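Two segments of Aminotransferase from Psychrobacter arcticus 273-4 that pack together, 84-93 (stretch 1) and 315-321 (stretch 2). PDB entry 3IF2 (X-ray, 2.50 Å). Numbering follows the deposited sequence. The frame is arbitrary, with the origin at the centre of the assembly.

Stretch 1 84-93: GDSAFIDALV
Stretch 2 (315-321) IATPLVA

The contact joins two helices of one chain that lie more than 220 residues apart in sequence. Residues 86-93 form a helix that continues beyond the stretch, preceded by Gly84 (phi/psi 130/163, angles that call for glycine) and the N-cap Asp85 (-39/110) in a loop. Residues 315-321 belong to a helix that begins earlier in the chain and is kinked at Pro318, whose ring nitrogen has no hydrogen to bond back to the preceding turn. The two helices run in nearly the same direction, their axes 22° apart and 8.9 Å at closest approach. In register, Phe88 CA lies 5.0 Å from Thr317 CA and, almost one turn later, Ala91 CA lies 5.6 Å from Ala321 CA. The buried surface totals 305 Å², most of it from Thr317, Val320, Phe88 and Ala91.

The first helix starts at a capped turn. Asp85, in the t rotamer (chi2 -80°), accepts a hydrogen bond at OD1 from Phe88 N (2.9 Å), while Asp85 O accepts from Ile89 N at 3.1 Å. The regular ladder then continues through Leu92 N to Phe88 O (2.9 Å) and Val93 N to Ile89 O (2.8 Å). In the second helix, Val320 N bonds to Ala316 O at 2.9 Å and Ala321 N to Thr317 O at 3.0 Å.

Phe88 is the main bump on the first helix. Its CA-to-CB bond points sideways, but with chi1 -171° (t) and chi2 50° the ring swings towards the second helix and enters a hollow lined by Ala316, Thr317 and Val320. Ala316 forms one wall of it: its methyl, directed toward the first helix, packs with Ala316 CB 3.5 Å from Phe88 CE1. Val320 CG2 stands 3.9 Å from the same Phe88 CE1, and Thr317 OG1 comes within 3.2 Å of Phe88 CD1. All three neighbours meet the ring obliquely.

The reciprocal bump is Val320, in the t rotamer (chi1 168°) and pointing toward the first helix. It fits beside Ala91, whose short side chain leaves room for Val320 CG1 to settle 3.5 Å from Ala91 O and 4.0 Å from Ala91 CB. Leu92 (chi1 m, chi2 t) starts away from the second helix, yet its end returns to place Leu92 CD2 4.2 Å from Val320 CG2. Val320 thus packs among Phe88, Ala91 and Leu92. The methyl of Ala91, directed toward the second helix, in turn rests between Val320 and Thr317, with Ala91 CB 4.1 Å from Thr317 O and 4.3 Å from Thr317 CG2.

Thr317, in the m rotamer, also lies along the first turn of the other helix, its CG2 4.2 Å from Ala87 O. No hydrogen bond joins the stretches directly. Asp85 OD1 and Thr317 OG1 are 4.4 Å apart, and a water bridges them, its oxygen donating to Asp85 OD1 at 2.8 Å and to Thr317 OG1 at 2.7 Å. The same carboxylate oxygen therefore caps one helix and anchors the water that links it to the other.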

ATOM      1  N   GLY A  84       1.160  -8.300   9.166  1.00 32.62           N
ATOM      2  CA  GLY A  84       0.039  -8.814   8.384  1.00 32.97           C
ATOM      3  C   GLY A  84      -0.940  -9.664   9.181  1.00 33.18           C
ATOM      4  O   GLY A  84      -0.615 -10.155  10.246  1.00 32.73           O
ATOM      5  N   ASP A  85      -2.138  -9.852   8.630  1.00 34.24           N
ATOM      6  CA  ASP A  85      -3.208 -10.674   9.241  1.00 35.28           C
ATOM      7  C   ASP A  85      -2.653 -11.945   9.917  1.00 35.54           C
ATOM      8  O   ASP A  85      -2.169 -12.836   9.224  1.00 35.72           O
ATOM      9  CB  ASP A  85      -4.232 -11.034   8.153  1.00 35.65           C
ATOM     10  CG  ASP A  85      -5.451 -11.745   8.691  1.00 36.36           C
ATOM     11  OD1 ASP A  85      -5.402 -12.977   8.951  1.00 36.63           O
ATOM     12  OD2 ASP A  85      -6.487 -11.060   8.802  1.00 37.44           O
ATOM     13  N   SER A  86      -2.693 -11.990  11.255  1.00 35.96           N
ATOM     14  CA  SER A  86      -2.170 -13.135  12.048  1.00 36.68           C
ATOM     15  C   SER A  86      -2.698 -14.512  11.614  1.00 36.57           C
ATOM     16  O   SER A  86      -1.895 -15.421  11.406  1.00 38.10           O
ATOM     17  CB  SER A  86      -2.508 -12.982  13.531  1.00 37.21           C
ATOM     18  OG  SER A  86      -2.025 -11.748  14.023  1.00 39.55           O
ATOM     19  N   ALA A  87      -4.023 -14.641  11.481  1.00 34.48           N
ATOM     20  CA  ALA A  87      -4.674 -15.908  11.138  1.00 34.43           C
ATOM     21  C   ALA A  87      -4.187 -16.448   9.785  1.00 34.03           C
ATOM     22  O   ALA A  87      -3.883 -17.644   9.660  1.00 33.97           O
ATOM     23  CB  ALA A  87      -6.237 -15.784  11.171  1.00 32.77           C
ATOM     24  N   PHE A  88      -4.090 -15.553   8.804  1.00 33.60           N
ATOM     25  CA  PHE A  88      -3.590 -15.909   7.458  1.00 34.00           C
ATOM     26  C   PHE A  88      -2.114 -16.375   7.490  1.00 34.27           C
ATOM     27  O   PHE A  88      -1.776 -17.376   6.849  1.00 34.02           O
ATOM     28  CB  PHE A  88      -3.793 -14.736   6.474  1.00 32.70           C
ATOM     29  CG  PHE A  88      -3.504 -15.070   5.022  1.00 32.54           C
ATOM     30  CD1 PHE A  88      -4.059 -16.212   4.410  1.00 32.45           C
ATOM     31  CD2 PHE A  88      -2.778 -14.186   4.232  1.00 32.08           C
ATOM     32  CE1 PHE A  88      -3.849 -16.488   3.069  1.00 32.16           C
ATOM     33  CE2 PHE A  88      -2.561 -14.434   2.893  1.00 32.23           C
ATOM     34  CZ  PHE A  88      -3.088 -15.591   2.292  1.00 32.79           C
ATOM     35  N   ILE A  89      -1.265 -15.670   8.247  1.00 33.97           N
ATOM     36  CA  ILE A  89       0.135 -16.078   8.412  1.00 35.33           C
ATOM     37  C   ILE A  89       0.232 -17.476   9.059  1.00 35.98           C
ATOM     38  O   ILE A  89       1.006 -18.299   8.575  1.00 37.03           O
ATOM     39  CB  ILE A  89       0.998 -15.008   9.216  1.00 35.40           C
ATOM     40  CG1 ILE A  89       1.264 -13.766   8.339  1.00 34.25           C
ATOM     41  CG2 ILE A  89       2.334 -15.611   9.743  1.00 33.33           C
ATOM     42  CD1 ILE A  89       1.788 -12.585   9.119  1.00 33.99           C
ATOM     43  N   ASP A  90      -0.535 -17.733  10.126  1.00 36.57           N
ATOM     44  CA  ASP A  90      -0.526 -19.059  10.798  1.00 37.80           C
ATOM     45  C   ASP A  90      -0.964 -20.168   9.839  1.00 37.45           C
ATOM     46  O   ASP A  90      -0.343 -21.229   9.812  1.00 37.30           O
ATOM     47  CB  ASP A  90      -1.408 -19.109  12.062  1.00 38.69           C
ATOM     48  CG  ASP A  90      -0.897 -18.240  13.195  1.00 39.64           C
ATOM     49  OD1 ASP A  90       0.335 -18.080  13.393  1.00 40.83           O
ATOM     50  OD2 ASP A  90      -1.762 -17.725  13.928  1.00 41.59           O
ATOM     51  N   ALA A  91      -2.014 -19.905   9.055  1.00 37.38           N
ATOM     52  CA  ALA A  91      -2.493 -20.846   8.028  1.00 37.30           C
ATOM     53  C   ALA A  91      -1.383 -21.155   7.003  1.00 36.76           C
ATOM     54  O   ALA A  91      -1.132 -22.325   6.686  1.00 35.86           O
ATOM     55  CB  ALA A  91      -3.719 -20.288   7.327  1.00 37.39           C
ATOM     56  N   LEU A  92      -0.726 -20.091   6.530  1.00 35.86           N
ATOM     57  CA  LEU A  92       0.404 -20.188   5.588  1.00 35.11           C
ATOM     58  C   LEU A  92       1.588 -20.981   6.167  1.00 35.02           C
ATOM     59  O   LEU A  92       2.160 -21.819   5.468  1.00 35.51           O
ATOM     60  CB  LEU A  92       0.851 -18.791   5.098  1.00 34.35           C
ATOM     61  CG  LEU A  92      -0.092 -18.044   4.132  1.00 33.46           C
ATOM     62  CD1 LEU A  92       0.317 -16.577   3.989  1.00 31.94           C
ATOM     63  CD2 LEU A  92      -0.172 -18.752   2.763  1.00 32.32           C
ATOM     64  N   VAL A  93       1.916 -20.742   7.440  1.00 34.82           N
ATOM     65  CA  VAL A  93       2.961 -21.501   8.156  1.00 34.42           C
ATOM     66  C   VAL A  93       2.646 -22.996   8.091  1.00 34.37           C
ATOM     67  O   VAL A  93       3.468 -23.787   7.630  1.00 34.11           O
ATOM     68  CB  VAL A  93       3.093 -21.056   9.652  1.00 33.85           C
ATOM     69  CG1 VAL A  93       3.915 -22.050  10.467  1.00 32.87           C
ATOM     70  CG2 VAL A  93       3.682 -19.632   9.752  1.00 33.26           C
ATOM     71  N   ILE A 315     -10.443 -14.007   2.694  1.00 37.38           N
ATOM     72  CA  ILE A 315     -10.949 -15.005   1.737  1.00 37.66           C
ATOM     73  C   ILE A 315     -10.043 -16.232   1.690  1.00 36.82           C
ATOM     74  O   ILE A 315     -10.540 -17.362   1.767  1.00 38.14           O
ATOM     75  CB  ILE A 315     -11.122 -14.465   0.257  1.00 38.60           C
ATOM     76  CG1 ILE A 315     -12.500 -13.875   0.001  1.00 39.41           C
ATOM     77  CG2 ILE A 315     -11.075 -15.611  -0.769  1.00 39.06           C
ATOM     78  CD1 ILE A 315     -12.877 -12.864   0.910  1.00 40.43           C
ATOM     79  N   ALA A 316      -8.740 -15.996   1.569  1.00 35.17           N
ATOM     80  CA  ALA A 316      -7.765 -17.061   1.323  1.00 33.88           C
ATOM     81  C   ALA A 316      -7.456 -17.960   2.501  1.00 32.89           C
ATOM     82  O   ALA A 316      -7.092 -19.127   2.285  1.00 32.56           O
ATOM     83  CB  ALA A 316      -6.478 -16.473   0.755  1.00 33.80           C
ATOM     84  N   THR A 317      -7.619 -17.445   3.725  1.00 31.86           N
ATOM     85  CA  THR A 317      -7.306 -18.199   4.964  1.00 31.60           C
ATOM     86  C   THR A 317      -7.933 -19.610   5.016  1.00 32.97           C
ATOM     87  O   THR A 317      -7.186 -20.568   5.148  1.00 33.40           O
ATOM     88  CB  THR A 317      -7.601 -17.355   6.248  1.00 30.82           C
ATOM     89  OG1 THR A 317      -6.710 -16.235   6.280  1.00 29.24           O
ATOM     90  CG2 THR A 317      -7.441 -18.162   7.538  1.00 29.41           C
ATOM     91  N   PRO A 318      -9.278 -19.739   4.870  1.00 33.84           N
ATOM     92  CA  PRO A 318      -9.873 -21.069   4.892  1.00 34.34           C
ATOM     93  C   PRO A 318      -9.482 -21.958   3.714  1.00 34.02           C
ATOM     94  O   PRO A 318      -9.389 -23.166   3.899  1.00 35.54           O
ATOM     95  CB  PRO A 318     -11.392 -20.792   4.908  1.00 34.35           C
ATOM     96  CG  PRO A 318     -11.540 -19.424   4.377  1.00 34.92           C
ATOM     97  CD  PRO A 318     -10.326 -18.703   4.890  1.00 34.85           C
ATOM     98  N   LEU A 319      -9.248 -21.373   2.541  1.00 33.68           N
ATOM     99  CA  LEU A 319      -8.834 -22.133   1.349  1.00 33.14           C
ATOM    100  C   LEU A 319      -7.375 -22.648   1.479  1.00 33.03           C
ATOM    101  O   LEU A 319      -7.000 -23.622   0.800  1.00 32.37           O
ATOM    102  CB  LEU A 319      -9.029 -21.313   0.052  1.00 33.32           C
ATOM    103  CG  LEU A 319     -10.404 -20.658  -0.206  1.00 32.87           C
ATOM    104  CD1 LEU A 319     -10.416 -19.866  -1.503  1.00 32.84           C
ATOM    105  CD2 LEU A 319     -11.526 -21.664  -0.220  1.00 33.41           C
ATOM    106  N   VAL A 320      -6.554 -21.984   2.314  1.00 32.86           N
ATOM    107  CA  VAL A 320      -5.170 -22.438   2.622  1.00 32.66           C
ATOM    108  C   VAL A 320      -5.268 -23.565   3.667  1.00 32.86           C
ATOM    109  O   VAL A 320      -4.663 -24.638   3.488  1.00 33.45           O
ATOM    110  CB  VAL A 320      -4.256 -21.264   3.132  1.00 32.55           C
ATOM    111  CG1 VAL A 320      -2.956 -21.775   3.709  1.00 31.82           C
ATOM    112  CG2 VAL A 320      -3.998 -20.275   2.035  1.00 32.08           C
ATOM    113  N   ALA A 321      -6.054 -23.328   4.727  1.00 32.02           N
ATOM    114  CA  ALA A 321      -6.292 -24.312   5.806  1.00 32.63           C
ATOM    115  C   ALA A 321      -6.695 -25.691   5.310  1.00 33.18           C
ATOM    116  O   ALA A 321      -6.200 -26.699   5.832  1.00 35.04           O
ATOM    117  CB  ALA A 321      -7.334 -23.808   6.812  1.00 31.03           C
TER
HETATM  118  O   HOH W   1      -7.672 -14.430   8.096  1.00 35.87           O